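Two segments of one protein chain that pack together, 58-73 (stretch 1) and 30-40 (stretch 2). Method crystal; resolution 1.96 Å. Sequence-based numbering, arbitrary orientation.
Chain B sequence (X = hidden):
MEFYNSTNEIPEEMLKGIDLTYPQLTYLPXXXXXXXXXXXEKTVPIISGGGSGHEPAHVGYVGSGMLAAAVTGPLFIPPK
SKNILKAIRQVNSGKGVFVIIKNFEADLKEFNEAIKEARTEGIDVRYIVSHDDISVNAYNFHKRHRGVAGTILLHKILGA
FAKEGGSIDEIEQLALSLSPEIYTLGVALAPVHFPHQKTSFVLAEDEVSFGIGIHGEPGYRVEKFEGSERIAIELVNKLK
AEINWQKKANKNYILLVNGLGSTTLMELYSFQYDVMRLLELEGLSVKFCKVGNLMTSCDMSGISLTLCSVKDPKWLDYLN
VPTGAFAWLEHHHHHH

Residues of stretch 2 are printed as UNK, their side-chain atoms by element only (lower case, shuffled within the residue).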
# COMPACT_ATOMS: atom_id res chain seq x y z
N HIS B 58 -9.44 -5.88 7.19
CA HIS B 58 -9.96 -4.59 7.61
C HIS B 58 -8.99 -3.95 8.62
O HIS B 58 -9.28 -2.89 9.15
CB HIS B 58 -11.31 -4.77 8.31
CG HIS B 58 -12.39 -5.29 7.40
ND1 HIS B 58 -12.94 -4.52 6.39
CD2 HIS B 58 -12.98 -6.51 7.32
CE1 HIS B 58 -13.84 -5.24 5.74
NE2 HIS B 58 -13.89 -6.45 6.29
N VAL B 59 -7.84 -4.59 8.87
CA VAL B 59 -6.86 -4.10 9.84
C VAL B 59 -6.30 -2.73 9.44
O VAL B 59 -5.87 -1.97 10.30
CB VAL B 59 -5.67 -5.09 10.04
CG1 VAL B 59 -6.14 -6.35 10.78
CG2 VAL B 59 -5.05 -5.45 8.70
N GLY B 60 -6.34 -2.43 8.15
CA GLY B 60 -5.76 -1.19 7.65
C GLY B 60 -6.74 -0.04 7.75
O GLY B 60 -6.41 1.10 7.43
N TYR B 61 -7.95 -0.35 8.21
CA TYR B 61 -9.03 0.64 8.33
C TYR B 61 -9.40 0.92 9.77
O TYR B 61 -10.39 1.59 10.03
CB TYR B 61 -10.25 0.19 7.52
CG TYR B 61 -9.82 -0.04 6.08
CD1 TYR B 61 -9.30 1.00 5.33
CD2 TYR B 61 -9.89 -1.30 5.49
CE1 TYR B 61 -8.86 0.81 4.01
CE2 TYR B 61 -9.47 -1.49 4.17
CZ TYR B 61 -8.96 -0.44 3.43
OH TYR B 61 -8.53 -0.64 2.12
N VAL B 62 -8.60 0.40 10.70
CA VAL B 62 -8.75 0.71 12.12
C VAL B 62 -7.94 1.95 12.48
O VAL B 62 -6.73 2.03 12.24
CB VAL B 62 -8.26 -0.46 12.96
CG1 VAL B 62 -8.41 -0.15 14.43
CG2 VAL B 62 -9.06 -1.73 12.59
N GLY B 63 -8.62 2.93 13.06
CA GLY B 63 -7.93 4.16 13.40
C GLY B 63 -8.91 5.28 13.64
O GLY B 63 -10.10 5.18 13.34
N SER B 64 -8.41 6.37 14.21
CA SER B 64 -9.25 7.50 14.54
C SER B 64 -9.93 7.96 13.26
O SER B 64 -9.28 8.18 12.25
CB SER B 64 -8.36 8.61 15.10
OG SER B 64 -9.11 9.79 15.30
N GLY B 65 -11.25 8.08 13.29
CA GLY B 65 -12.00 8.56 12.12
C GLY B 65 -12.54 7.43 11.26
O GLY B 65 -13.27 7.66 10.31
N MET B 66 -12.16 6.21 11.59
CA MET B 66 -12.54 5.07 10.79
C MET B 66 -13.04 3.99 11.75
O MET B 66 -13.84 4.29 12.62
CB MET B 66 -11.36 4.63 9.91
CG MET B 66 -11.82 4.21 8.54
SD MET B 66 -10.59 4.36 7.23
CE MET B 66 -11.59 3.56 5.99
N LEU B 67 -12.57 2.75 11.62
CA LEU B 67 -13.03 1.72 12.54
C LEU B 67 -12.38 1.86 13.92
O LEU B 67 -11.18 2.15 14.04
CB LEU B 67 -12.72 0.33 11.99
CG LEU B 67 -13.27 0.02 10.60
CD1 LEU B 67 -12.81 -1.41 10.24
CD2 LEU B 67 -14.82 0.11 10.70
N ALA B 68 -13.17 1.63 14.98
CA ALA B 68 -12.59 1.61 16.32
C ALA B 68 -11.89 0.28 16.64
O ALA B 68 -11.04 0.22 17.52
CB ALA B 68 -13.69 1.90 17.37
N ALA B 69 -12.28 -0.76 15.91
CA ALA B 69 -11.71 -2.08 16.02
C ALA B 69 -12.11 -2.88 14.79
O ALA B 69 -13.16 -2.63 14.16
CB ALA B 69 -12.21 -2.82 17.30
N ALA B 70 -11.25 -3.85 14.48
CA ALA B 70 -11.55 -4.87 13.49
C ALA B 70 -11.23 -6.23 14.10
O ALA B 70 -10.24 -6.38 14.82
CB ALA B 70 -10.71 -4.68 12.24
N VAL B 71 -12.08 -7.21 13.83
CA VAL B 71 -11.86 -8.56 14.35
C VAL B 71 -11.56 -9.47 13.16
O VAL B 71 -12.37 -9.60 12.25
CB VAL B 71 -13.11 -9.04 15.06
CG1 VAL B 71 -12.83 -10.32 15.81
CG2 VAL B 71 -13.66 -7.96 16.04
N THR B 72 -10.39 -10.11 13.16
CA THR B 72 -9.91 -10.86 12.03
C THR B 72 -9.91 -12.36 12.38
O THR B 72 -9.45 -12.76 13.47
CB THR B 72 -8.48 -10.38 11.70
OG1 THR B 72 -8.51 -9.00 11.31
CG2 THR B 72 -7.87 -11.21 10.58
N GLY B 73 -10.42 -13.20 11.49
CA GLY B 73 -10.41 -14.65 11.69
C GLY B 73 -9.23 -15.32 10.98
O GLY B 73 -8.33 -14.66 10.48
N UNK B 30 -4.68 -13.63 21.03
CA UNK B 30 -5.56 -14.79 20.97
C UNK B 30 -7.02 -14.45 20.70
O UNK B 30 -7.89 -15.31 20.83
c UNK B 30 -3.44 -17.02 21.34
c UNK B 30 -5.41 -15.68 22.22
o UNK B 30 -2.22 -17.30 21.32
c UNK B 30 -3.98 -16.14 22.46
o UNK B 30 -4.23 -17.44 20.48
N UNK B 31 -7.32 -13.20 20.33
CA UNK B 31 -8.69 -12.84 20.00
C UNK B 31 -8.91 -12.38 18.56
O UNK B 31 -10.05 -12.35 18.08
o UNK B 31 -8.57 -10.48 20.47
c UNK B 31 -8.94 -11.97 22.34
c UNK B 31 -9.22 -11.69 20.87
N UNK B 32 -7.86 -11.97 17.87
CA UNK B 32 -8.05 -11.45 16.51
C UNK B 32 -8.50 -10.00 16.52
O UNK B 32 -8.75 -9.39 15.48
N UNK B 33 -8.60 -9.42 17.71
CA UNK B 33 -9.12 -8.05 17.78
C UNK B 33 -7.98 -7.06 17.74
O UNK B 33 -7.10 -7.10 18.58
c UNK B 33 -11.07 -8.76 19.19
c UNK B 33 -10.41 -6.29 19.07
c UNK B 33 -9.90 -7.78 19.08
c UNK B 33 -11.72 -8.85 20.56
N UNK B 34 -8.01 -6.17 16.76
CA UNK B 34 -7.06 -5.08 16.69
C UNK B 34 -7.88 -3.80 16.88
O UNK B 34 -8.89 -3.60 16.20
c UNK B 34 -4.05 -4.61 15.66
c UNK B 34 -5.14 -3.98 13.46
c UNK B 34 -5.31 -4.07 14.99
c UNK B 34 -6.41 -5.08 15.30
N UNK B 35 -7.44 -2.94 17.80
CA UNK B 35 -8.20 -1.74 18.10
C UNK B 35 -7.37 -0.46 18.06
O UNK B 35 -6.17 -0.46 18.27
c UNK B 35 -7.92 -0.81 21.44
c UNK B 35 -7.67 -3.16 21.13
c UNK B 35 -6.69 -2.07 23.02
c UNK B 35 -7.19 -0.86 22.58
c UNK B 35 -8.18 -1.95 20.68
o UNK B 35 -5.97 -2.09 24.20
c UNK B 35 -6.93 -3.23 22.30
c UNK B 35 -8.99 -1.87 19.41
N UNK B 36 -8.07 0.63 17.76
CA UNK B 36 -7.53 1.97 17.88
C UNK B 36 -7.41 2.39 19.34
O UNK B 36 -8.41 2.64 20.02
c UNK B 36 -8.43 2.92 17.09
o UNK B 36 -7.00 4.66 17.82
c UNK B 36 -8.11 4.37 17.32
o UNK B 36 -9.00 5.19 17.01
N UNK B 37 -6.17 2.45 19.83
CA UNK B 37 -5.93 2.60 21.26
C UNK B 37 -6.04 4.07 21.67
O UNK B 37 -5.89 4.45 22.82
n UNK B 37 -2.39 1.89 20.60
o UNK B 37 -3.32 3.92 20.95
c UNK B 37 -4.58 1.98 21.67
c UNK B 37 -3.37 2.68 21.04
N UNK B 38 -6.32 4.90 20.67
CA UNK B 38 -6.48 6.33 20.79
C UNK B 38 -7.97 6.66 21.04
O UNK B 38 -8.32 7.76 21.48
o UNK B 38 -4.94 7.89 19.69
c UNK B 38 -7.07 7.46 18.60
c UNK B 38 -5.98 6.94 19.46
N UNK B 39 -8.85 5.71 20.76
CA UNK B 39 -10.29 5.93 20.87
C UNK B 39 -10.77 6.06 22.31
O UNK B 39 -10.42 5.25 23.17
c UNK B 39 -14.65 5.76 19.92
c UNK B 39 -15.24 4.78 20.70
c UNK B 39 -13.28 5.75 19.76
c UNK B 39 -14.49 3.81 21.32
c UNK B 39 -11.01 4.77 20.20
o UNK B 39 -16.61 4.79 20.84
c UNK B 39 -12.50 4.77 20.38
c UNK B 39 -13.12 3.81 21.16
N UNK B 40 -11.57 7.10 22.55
CA UNK B 40 -11.88 7.61 23.88
C UNK B 40 -13.31 7.36 24.33
O UNK B 40 -13.72 7.85 25.37
o UNK B 40 -12.99 9.26 21.84
c UNK B 40 -12.26 9.85 22.67
n UNK B 40 -11.93 11.14 22.55
c UNK B 40 -11.66 9.13 23.90
O HOH W 1 -10.96 -13.41 15.71
O HOH W 2 -7.97 -7.54 13.40
O HOH W 3 -10.78 1.37 20.05
O HOH W 4 -5.77 6.17 15.39

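Position 30 carries three carbons in a row, the third bearing two oxygens; this carboxylate end makes it Glu 30, which does not reach stretch 1. Position 31 has one carbon bearing an oxygen and a carbon, the pattern of Thr 31. Its backbone O receives a hydrogen bond from water 1 (2.8 Å), which also donates to Thr 72 O (2.8 Å).

Position 32 has no side-chain atoms. Phi/psi of 81/2° and an ideal CB only 2.4 Å from Thr 72 O both demand Gly 32. Its O accepts from Thr 72 N at 2.9 Å.

Position 33 has four carbons forked at the first, one arm two carbons long: Ile 33. Its CG1 lies 4.1 Å from Val 71 CG1, and its CG2 4.3 Å from Ala 69 CB. Its N donates to Thr 31 OG1 (3.0 Å).

Position 34 also has four carbons, but forked at the second, hence Leu 34. The rotamer is t, p, and CD2 comes within 3.6 Å of Val 59 CB. With 90 Å² covered, no other residue of either stretch loses more surface to this contact.

At position 35 a single carbon leads to a six-carbon ring bearing one oxygen, which identifies Tyr 35. Its CB packs 4.0 Å from Ala 69 CB, whereas the end of the side chain leads away.

Position 36 shows two carbons, the second with two oxygens: Asp 36. OD2 approaches Ser 64 N to 3.1 Å, but the angle is too poor for a hydrogen bond. Water 4 instead accepts from Ser 64 N (2.9 Å) and donates weakly to Asp 36 OD1 (3.1 Å).

Position 37 has two carbons, the second bearing one oxygen and one nitrogen, so Asn 37; its CB points away. Position 38, one carbon with an oxygen and a carbon, is Thr 38; its CG2 is 3.9 Å from Ser 64 CB, and its N donates to Asp 36 OD1 (2.9 Å) within the type I turn 36-39.

Position 39 is another ring of six carbons with an oxygen, Tyr 39. Ala 68 CB sits over its face, 4.3 Å from the centroid and 10° off the normal, a CH-pi contact. Position 40 repeats the amide pattern: Asn 40, without contact.

The contact is chiefly an antiparallel strand pairing (169°). Ala 70 N to Leu 34 O (2.9 Å) and Leu 34 N to Ala 70 O (3.0 Å) form its reciprocal pair, extended by Asp 36 N to Ala 68 O (3.0 Å). Ile 33, Tyr 35, Ala 69 and Val 71 share one face; Leu 34 and Ala 70 share the other.

Stretch 2 (30-40) ETGILYDNTYN
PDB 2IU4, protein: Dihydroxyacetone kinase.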